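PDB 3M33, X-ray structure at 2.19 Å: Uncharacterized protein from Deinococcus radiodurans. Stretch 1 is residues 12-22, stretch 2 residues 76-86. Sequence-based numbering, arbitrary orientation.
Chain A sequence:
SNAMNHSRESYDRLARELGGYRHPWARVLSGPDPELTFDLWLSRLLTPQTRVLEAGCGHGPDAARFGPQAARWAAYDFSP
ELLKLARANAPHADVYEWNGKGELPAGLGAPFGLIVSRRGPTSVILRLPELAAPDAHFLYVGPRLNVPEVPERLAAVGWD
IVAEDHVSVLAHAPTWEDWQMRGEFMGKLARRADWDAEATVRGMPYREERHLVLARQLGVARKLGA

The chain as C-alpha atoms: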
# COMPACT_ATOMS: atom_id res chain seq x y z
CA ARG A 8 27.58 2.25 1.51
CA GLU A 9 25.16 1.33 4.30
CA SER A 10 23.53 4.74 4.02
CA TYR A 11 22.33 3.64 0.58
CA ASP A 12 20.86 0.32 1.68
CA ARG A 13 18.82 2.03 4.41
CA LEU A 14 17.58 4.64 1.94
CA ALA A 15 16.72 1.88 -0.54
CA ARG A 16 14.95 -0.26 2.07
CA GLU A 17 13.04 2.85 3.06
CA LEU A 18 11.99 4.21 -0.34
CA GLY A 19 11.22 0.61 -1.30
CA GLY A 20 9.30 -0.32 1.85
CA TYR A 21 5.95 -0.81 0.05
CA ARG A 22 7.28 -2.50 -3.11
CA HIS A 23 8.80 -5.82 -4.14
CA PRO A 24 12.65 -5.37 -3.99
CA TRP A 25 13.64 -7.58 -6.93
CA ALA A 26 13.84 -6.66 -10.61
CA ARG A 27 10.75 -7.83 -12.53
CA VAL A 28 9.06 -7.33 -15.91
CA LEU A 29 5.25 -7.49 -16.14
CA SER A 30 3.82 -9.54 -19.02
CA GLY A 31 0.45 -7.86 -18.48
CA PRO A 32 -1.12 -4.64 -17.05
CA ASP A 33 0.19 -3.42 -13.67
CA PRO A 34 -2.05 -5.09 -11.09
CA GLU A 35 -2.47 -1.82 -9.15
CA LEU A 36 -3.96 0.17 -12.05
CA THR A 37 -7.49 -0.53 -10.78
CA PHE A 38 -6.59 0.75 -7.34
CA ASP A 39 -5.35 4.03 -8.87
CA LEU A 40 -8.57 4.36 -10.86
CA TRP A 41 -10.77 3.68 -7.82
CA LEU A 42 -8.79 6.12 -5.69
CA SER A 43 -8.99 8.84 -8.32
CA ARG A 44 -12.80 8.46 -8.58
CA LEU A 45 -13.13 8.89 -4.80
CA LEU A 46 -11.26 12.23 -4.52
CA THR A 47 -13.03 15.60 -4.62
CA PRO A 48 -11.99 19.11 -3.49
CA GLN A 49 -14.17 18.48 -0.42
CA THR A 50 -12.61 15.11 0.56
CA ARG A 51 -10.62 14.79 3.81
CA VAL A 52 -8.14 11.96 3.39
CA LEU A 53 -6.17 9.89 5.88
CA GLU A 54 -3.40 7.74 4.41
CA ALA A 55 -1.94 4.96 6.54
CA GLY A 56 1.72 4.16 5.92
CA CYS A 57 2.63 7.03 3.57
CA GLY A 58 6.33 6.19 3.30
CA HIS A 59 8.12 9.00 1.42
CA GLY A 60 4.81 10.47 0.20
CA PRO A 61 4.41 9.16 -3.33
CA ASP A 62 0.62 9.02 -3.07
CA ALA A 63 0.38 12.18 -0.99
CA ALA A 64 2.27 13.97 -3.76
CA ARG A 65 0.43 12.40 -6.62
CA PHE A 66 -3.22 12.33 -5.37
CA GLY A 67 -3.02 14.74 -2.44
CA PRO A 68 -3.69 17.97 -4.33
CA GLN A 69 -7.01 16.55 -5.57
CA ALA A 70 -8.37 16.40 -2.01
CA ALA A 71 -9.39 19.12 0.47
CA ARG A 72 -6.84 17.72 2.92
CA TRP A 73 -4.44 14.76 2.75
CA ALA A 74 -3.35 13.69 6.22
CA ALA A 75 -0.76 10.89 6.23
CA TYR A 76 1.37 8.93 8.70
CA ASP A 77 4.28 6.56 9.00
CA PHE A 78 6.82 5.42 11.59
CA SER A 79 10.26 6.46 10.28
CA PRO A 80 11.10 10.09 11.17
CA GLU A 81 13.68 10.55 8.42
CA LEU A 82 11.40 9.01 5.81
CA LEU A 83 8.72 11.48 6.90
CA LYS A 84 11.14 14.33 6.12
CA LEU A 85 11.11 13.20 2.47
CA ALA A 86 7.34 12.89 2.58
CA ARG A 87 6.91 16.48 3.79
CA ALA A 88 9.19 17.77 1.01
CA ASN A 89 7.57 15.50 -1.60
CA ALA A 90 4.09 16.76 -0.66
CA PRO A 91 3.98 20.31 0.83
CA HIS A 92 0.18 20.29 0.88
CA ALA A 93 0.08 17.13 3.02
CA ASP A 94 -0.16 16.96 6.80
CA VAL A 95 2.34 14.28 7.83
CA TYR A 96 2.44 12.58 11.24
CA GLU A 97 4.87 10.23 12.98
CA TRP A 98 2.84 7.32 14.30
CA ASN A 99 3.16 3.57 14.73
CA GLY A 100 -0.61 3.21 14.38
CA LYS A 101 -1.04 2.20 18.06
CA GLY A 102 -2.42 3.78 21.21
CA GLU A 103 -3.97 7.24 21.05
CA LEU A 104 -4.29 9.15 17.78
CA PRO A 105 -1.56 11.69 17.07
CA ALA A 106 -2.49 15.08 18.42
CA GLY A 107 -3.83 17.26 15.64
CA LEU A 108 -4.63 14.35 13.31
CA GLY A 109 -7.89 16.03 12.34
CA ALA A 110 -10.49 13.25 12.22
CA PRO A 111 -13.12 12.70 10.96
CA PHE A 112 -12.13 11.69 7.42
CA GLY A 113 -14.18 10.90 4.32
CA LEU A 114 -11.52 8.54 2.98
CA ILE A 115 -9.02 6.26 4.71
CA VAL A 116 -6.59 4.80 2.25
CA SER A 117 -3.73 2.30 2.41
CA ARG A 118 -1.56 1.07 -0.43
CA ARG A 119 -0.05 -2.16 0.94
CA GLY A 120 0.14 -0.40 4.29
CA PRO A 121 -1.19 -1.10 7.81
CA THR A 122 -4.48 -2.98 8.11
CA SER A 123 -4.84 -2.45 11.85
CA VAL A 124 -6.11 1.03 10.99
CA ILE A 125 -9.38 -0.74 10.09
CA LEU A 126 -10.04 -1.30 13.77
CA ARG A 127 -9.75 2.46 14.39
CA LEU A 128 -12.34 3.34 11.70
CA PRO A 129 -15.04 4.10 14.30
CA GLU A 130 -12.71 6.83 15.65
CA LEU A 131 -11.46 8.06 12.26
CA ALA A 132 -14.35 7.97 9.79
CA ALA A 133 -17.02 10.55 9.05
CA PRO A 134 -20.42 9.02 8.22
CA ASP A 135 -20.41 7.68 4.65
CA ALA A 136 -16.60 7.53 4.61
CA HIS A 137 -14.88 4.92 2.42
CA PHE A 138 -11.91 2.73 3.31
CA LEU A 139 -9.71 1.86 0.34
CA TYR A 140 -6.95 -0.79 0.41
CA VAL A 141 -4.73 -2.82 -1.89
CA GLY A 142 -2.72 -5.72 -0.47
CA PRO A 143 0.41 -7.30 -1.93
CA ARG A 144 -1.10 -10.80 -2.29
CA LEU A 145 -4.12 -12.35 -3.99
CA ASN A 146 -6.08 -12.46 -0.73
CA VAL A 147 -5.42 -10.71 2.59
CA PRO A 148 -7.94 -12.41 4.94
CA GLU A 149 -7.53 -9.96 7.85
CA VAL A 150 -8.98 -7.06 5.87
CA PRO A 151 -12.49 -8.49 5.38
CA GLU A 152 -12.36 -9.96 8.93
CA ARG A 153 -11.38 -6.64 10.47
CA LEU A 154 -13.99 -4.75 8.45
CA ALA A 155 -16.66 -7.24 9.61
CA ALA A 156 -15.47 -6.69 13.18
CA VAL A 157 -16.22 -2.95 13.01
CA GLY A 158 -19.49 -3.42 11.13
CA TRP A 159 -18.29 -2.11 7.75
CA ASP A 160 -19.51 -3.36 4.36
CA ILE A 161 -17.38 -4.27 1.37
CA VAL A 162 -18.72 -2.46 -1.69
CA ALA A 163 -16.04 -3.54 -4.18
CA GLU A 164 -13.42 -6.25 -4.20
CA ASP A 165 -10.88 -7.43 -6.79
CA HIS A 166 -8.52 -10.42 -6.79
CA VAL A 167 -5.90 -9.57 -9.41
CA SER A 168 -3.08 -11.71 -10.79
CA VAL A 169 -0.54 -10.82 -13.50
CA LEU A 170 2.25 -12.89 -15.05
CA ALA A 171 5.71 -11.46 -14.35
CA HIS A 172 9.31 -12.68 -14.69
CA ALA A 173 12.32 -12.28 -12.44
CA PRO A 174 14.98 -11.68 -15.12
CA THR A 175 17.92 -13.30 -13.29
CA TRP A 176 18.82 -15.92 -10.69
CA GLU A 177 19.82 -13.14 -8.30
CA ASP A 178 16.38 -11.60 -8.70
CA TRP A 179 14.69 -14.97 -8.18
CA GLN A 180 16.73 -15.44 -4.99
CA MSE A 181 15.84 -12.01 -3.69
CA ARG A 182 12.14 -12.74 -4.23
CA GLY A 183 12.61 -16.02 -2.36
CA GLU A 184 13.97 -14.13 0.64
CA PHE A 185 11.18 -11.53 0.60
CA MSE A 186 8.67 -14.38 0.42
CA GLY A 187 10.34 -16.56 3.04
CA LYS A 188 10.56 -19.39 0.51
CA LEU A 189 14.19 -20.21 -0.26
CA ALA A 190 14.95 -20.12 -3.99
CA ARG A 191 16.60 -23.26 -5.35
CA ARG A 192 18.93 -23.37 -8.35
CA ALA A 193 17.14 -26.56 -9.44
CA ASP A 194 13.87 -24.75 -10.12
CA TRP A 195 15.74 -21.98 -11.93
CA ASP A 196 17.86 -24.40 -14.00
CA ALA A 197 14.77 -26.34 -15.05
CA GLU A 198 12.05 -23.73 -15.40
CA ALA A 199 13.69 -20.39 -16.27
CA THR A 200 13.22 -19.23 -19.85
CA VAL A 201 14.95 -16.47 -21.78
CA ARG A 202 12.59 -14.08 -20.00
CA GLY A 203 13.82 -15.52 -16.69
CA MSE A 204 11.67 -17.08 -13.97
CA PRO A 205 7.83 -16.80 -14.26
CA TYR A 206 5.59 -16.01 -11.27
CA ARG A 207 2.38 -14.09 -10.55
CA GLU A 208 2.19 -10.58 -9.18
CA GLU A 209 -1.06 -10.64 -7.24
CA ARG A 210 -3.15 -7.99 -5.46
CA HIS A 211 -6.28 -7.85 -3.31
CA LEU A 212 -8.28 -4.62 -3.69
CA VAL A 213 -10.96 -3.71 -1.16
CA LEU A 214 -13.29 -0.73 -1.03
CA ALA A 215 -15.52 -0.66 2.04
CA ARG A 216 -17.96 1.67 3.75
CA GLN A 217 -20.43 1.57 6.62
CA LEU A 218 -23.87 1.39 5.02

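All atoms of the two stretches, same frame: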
# COMPACT_ATOMS: atom_id res chain seq x y z
N ASP A 12 21.75 1.44 1.40
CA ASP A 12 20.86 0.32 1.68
C ASP A 12 19.64 0.79 2.48
O ASP A 12 18.50 0.52 2.10
CB ASP A 12 21.59 -0.80 2.42
CG ASP A 12 22.61 -1.51 1.54
OD1 ASP A 12 23.42 -2.30 2.07
OD2 ASP A 12 22.61 -1.27 0.31
N ARG A 13 19.89 1.50 3.58
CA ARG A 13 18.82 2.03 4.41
C ARG A 13 17.85 2.83 3.54
O ARG A 13 16.66 2.56 3.51
CB ARG A 13 19.37 2.92 5.53
CG ARG A 13 18.81 2.61 6.92
CD ARG A 13 17.62 3.49 7.29
NE ARG A 13 17.02 3.09 8.57
CZ ARG A 13 16.13 3.80 9.24
NH1 ARG A 13 15.65 3.34 10.39
NH2 ARG A 13 15.71 4.98 8.78
N LEU A 14 18.39 3.81 2.82
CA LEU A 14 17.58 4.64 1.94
C LEU A 14 16.74 3.77 1.02
O LEU A 14 15.52 3.95 0.91
CB LEU A 14 18.48 5.56 1.11
CG LEU A 14 17.73 6.62 0.31
CD1 LEU A 14 16.86 7.46 1.24
CD2 LEU A 14 18.71 7.49 -0.46
N ALA A 15 17.39 2.80 0.39
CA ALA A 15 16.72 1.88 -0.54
C ALA A 15 15.64 1.03 0.14
O ALA A 15 14.54 0.89 -0.38
CB ALA A 15 17.75 0.99 -1.26
N ARG A 16 15.95 0.47 1.31
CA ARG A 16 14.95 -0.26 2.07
C ARG A 16 13.78 0.67 2.33
O ARG A 16 12.62 0.27 2.19
CB ARG A 16 15.50 -0.78 3.40
CG ARG A 16 16.47 -1.94 3.27
CD ARG A 16 16.68 -2.66 4.61
NE ARG A 16 17.21 -1.78 5.66
CZ ARG A 16 18.51 -1.65 5.94
NH1 ARG A 16 18.89 -0.83 6.91
NH2 ARG A 16 19.42 -2.33 5.26
N GLU A 17 14.08 1.92 2.68
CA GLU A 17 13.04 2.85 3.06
C GLU A 17 12.17 3.34 1.89
O GLU A 17 10.93 3.27 1.97
CB GLU A 17 13.61 4.01 3.89
CG GLU A 17 14.07 3.54 5.27
CD GLU A 17 14.17 4.67 6.29
OE1 GLU A 17 14.95 5.62 6.05
OE2 GLU A 17 13.48 4.59 7.33
N LEU A 18 12.79 3.78 0.81
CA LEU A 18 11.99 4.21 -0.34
C LEU A 18 11.25 3.01 -0.93
O LEU A 18 10.18 3.17 -1.52
CB LEU A 18 12.85 4.91 -1.40
CG LEU A 18 13.69 6.08 -0.87
CD1 LEU A 18 14.27 6.90 -2.01
CD2 LEU A 18 12.86 6.99 0.05
N GLY A 19 11.81 1.82 -0.75
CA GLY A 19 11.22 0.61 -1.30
C GLY A 19 10.28 -0.16 -0.38
O GLY A 19 9.75 -1.21 -0.76
N GLY A 20 10.06 0.37 0.82
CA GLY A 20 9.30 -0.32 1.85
C GLY A 20 7.96 -0.95 1.44
O GLY A 20 7.57 -1.97 2.01
N TYR A 21 7.27 -0.33 0.48
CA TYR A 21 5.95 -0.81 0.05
C TYR A 21 5.97 -1.43 -1.35
O TYR A 21 4.92 -1.57 -1.99
CB TYR A 21 4.91 0.33 0.16
CG TYR A 21 4.80 0.84 1.58
CD1 TYR A 21 4.08 0.13 2.54
CD2 TYR A 21 5.47 1.99 1.99
CE1 TYR A 21 4.01 0.57 3.86
CE2 TYR A 21 5.41 2.44 3.31
CZ TYR A 21 4.67 1.72 4.23
OH TYR A 21 4.60 2.14 5.53
N ARG A 22 7.16 -1.82 -1.82
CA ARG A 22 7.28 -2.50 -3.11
C ARG A 22 8.02 -3.84 -2.99
O ARG A 22 8.63 -4.13 -1.97
CB ARG A 22 8.00 -1.60 -4.13
CG ARG A 22 7.35 -0.25 -4.38
CD ARG A 22 8.22 0.61 -5.31
NE ARG A 22 7.92 2.04 -5.27
CZ ARG A 22 8.76 2.97 -4.82
NH1 ARG A 22 9.96 2.61 -4.37
NH2 ARG A 22 8.40 4.27 -4.82
N TYR A 76 0.40 9.28 7.66
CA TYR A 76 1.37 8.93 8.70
C TYR A 76 2.23 7.73 8.40
O TYR A 76 1.82 6.81 7.69
CB TYR A 76 0.69 8.72 10.06
CG TYR A 76 -0.21 7.50 10.12
CD1 TYR A 76 0.30 6.25 10.44
CD2 TYR A 76 -1.58 7.60 9.87
CE1 TYR A 76 -0.52 5.14 10.52
CE2 TYR A 76 -2.41 6.50 9.95
CZ TYR A 76 -1.88 5.28 10.27
OH TYR A 76 -2.71 4.19 10.34
N ASP A 77 3.43 7.74 8.96
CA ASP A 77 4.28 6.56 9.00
C ASP A 77 5.20 6.61 10.20
O ASP A 77 5.21 7.60 10.96
CB ASP A 77 5.08 6.40 7.70
CG ASP A 77 5.23 4.93 7.31
OD1 ASP A 77 5.24 4.07 8.24
OD2 ASP A 77 5.31 4.63 6.10
N PHE A 78 5.98 5.55 10.39
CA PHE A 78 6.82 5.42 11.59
C PHE A 78 8.17 6.14 11.51
O PHE A 78 8.56 6.84 12.44
CB PHE A 78 7.05 3.95 11.94
CG PHE A 78 7.95 3.74 13.12
CD1 PHE A 78 7.45 3.83 14.41
CD2 PHE A 78 9.30 3.47 12.95
CE1 PHE A 78 8.28 3.65 15.52
CE2 PHE A 78 10.13 3.28 14.05
CZ PHE A 78 9.62 3.37 15.33
N SER A 79 8.89 5.95 10.41
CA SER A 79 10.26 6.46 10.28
C SER A 79 10.35 7.98 10.16
O SER A 79 9.84 8.56 9.21
CB SER A 79 10.95 5.82 9.07
OG SER A 79 12.21 6.43 8.85
N PRO A 80 11.00 8.63 11.13
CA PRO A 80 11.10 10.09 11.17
C PRO A 80 11.82 10.66 9.95
O PRO A 80 11.39 11.67 9.39
CB PRO A 80 11.93 10.36 12.43
CG PRO A 80 11.81 9.12 13.25
CD PRO A 80 11.69 8.00 12.27
N GLU A 81 12.91 10.02 9.53
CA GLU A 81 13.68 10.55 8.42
C GLU A 81 12.87 10.42 7.13
O GLU A 81 12.76 11.35 6.34
CB GLU A 81 15.06 9.87 8.31
CG GLU A 81 15.98 10.08 9.54
CD GLU A 81 16.36 11.55 9.77
OE1 GLU A 81 16.92 12.19 8.85
OE2 GLU A 81 16.12 12.07 10.88
N LEU A 82 12.28 9.25 6.94
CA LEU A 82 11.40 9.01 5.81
C LEU A 82 10.30 10.07 5.74
O LEU A 82 10.00 10.60 4.67
CB LEU A 82 10.81 7.61 5.93
CG LEU A 82 10.15 7.06 4.68
CD1 LEU A 82 11.16 7.01 3.52
CD2 LEU A 82 9.57 5.68 4.99
N LEU A 83 9.72 10.42 6.88
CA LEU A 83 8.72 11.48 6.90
C LEU A 83 9.25 12.84 6.43
O LEU A 83 8.51 13.63 5.85
CB LEU A 83 8.07 11.59 8.27
CG LEU A 83 7.28 10.36 8.70
CD1 LEU A 83 6.66 10.58 10.07
CD2 LEU A 83 6.21 10.03 7.68
N LYS A 84 10.53 13.11 6.66
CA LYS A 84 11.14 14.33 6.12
C LYS A 84 11.02 14.41 4.59
O LYS A 84 10.65 15.45 4.05
CB LYS A 84 12.61 14.45 6.53
CG LYS A 84 12.81 14.75 8.00
CD LYS A 84 14.28 14.93 8.34
CE LYS A 84 14.48 15.10 9.84
NZ LYS A 84 15.92 15.07 10.21
N LEU A 85 11.31 13.30 3.91
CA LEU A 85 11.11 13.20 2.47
C LEU A 85 9.65 13.37 2.11
O LEU A 85 9.31 14.03 1.12
CB LEU A 85 11.60 11.86 1.94
CG LEU A 85 13.06 11.61 2.27
CD1 LEU A 85 13.51 10.24 1.77
CD2 LEU A 85 13.88 12.74 1.66
N ALA A 86 8.76 12.78 2.90
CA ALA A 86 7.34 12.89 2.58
C ALA A 86 6.88 14.35 2.65
O ALA A 86 6.16 14.81 1.78
CB ALA A 86 6.48 11.97 3.47

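The most unusual feature of this contact is the double use of one serine hydroxyl. Ser 79 occupies the N-cap position of the helix that starts at Pro 80, and its OG accepts a weak capping bond from Leu 82 N (3.4 Å, with an N-H...acceptor angle of 162°). Ser 79 OG also donates across the interface to Glu 17 OE2 at 2.7 Å, so the cap of one helix is tied to the side of another. With chi1 at 173° (t), a single rotamer serves both bonds.

Glu 17 is well placed for this role. Its CA-to-CB bond points toward the second stretch, Glu 17 CA lies 6.9 Å from Leu 82 CA, and its m, t chi1/chi2 conformation carries the carboxylate out to the serine. Glu 17 OE2 is also held from within its own helix by a salt bridge to Arg 13 NH2 at 2.7 Å; the two residues are four apart, about one helical turn. The Arg 13 CA-to-CB bond points sideways, yet the end of the chain comes nearer, leaving Arg 13 NH2 3.8 Å from Ser 79 OG, a contact too long to count as a hydrogen bond. One carboxylate oxygen therefore joins a guanidinium and a hydroxyl.

Beside this polar cluster lies a small aliphatic patch. Leu 82, buried and with its CA-to-CB bond directed toward the first stretch, brings CD1 to 3.9 Å from Glu 17 CB and places the same methyl 3.9 Å from Leu 18 CD2. Glu 17 thus contributes its CB methylene to the apolar contact while its carboxylate bonds to Ser 79. Leu 18 CD2 also approaches Leu 85 CD1 at 3.7 Å, and Leu 14 CD1 reaches Leu 85 CD1 at 4.4 Å. Leu 14 and Leu 18, like Glu 17 and Arg 13, are spaced by four, which sets each pair along one side of the helix. Branched leucine ends bridge a gap that the backbones leave wide: the helix axes come no closer than 10.9 Å and cross at -66°.

A second hydrogen bond lies past the end of the first helix. The type I turn from Gly 19 to Arg 22 includes Tyr 21, whose CA-to-CB bond points toward the second stretch (chi1 -59°, m). Tyrosine suits this place because its long, rigid phenol carries a hydroxyl donor at the tip: Tyr 21 OH donates to Asp 77 OD2 at 2.7 Å, with the acceptor at the ring edge, near its plane. Asp 77 uses its other oxygen locally, Asp 77 OD1 accepting from Phe 78 N at 2.7 Å.

Together the two stretches bury 330 Å², a modest area in which Glu 17 and Leu 82 have the largest shares, 67 and 60 Å².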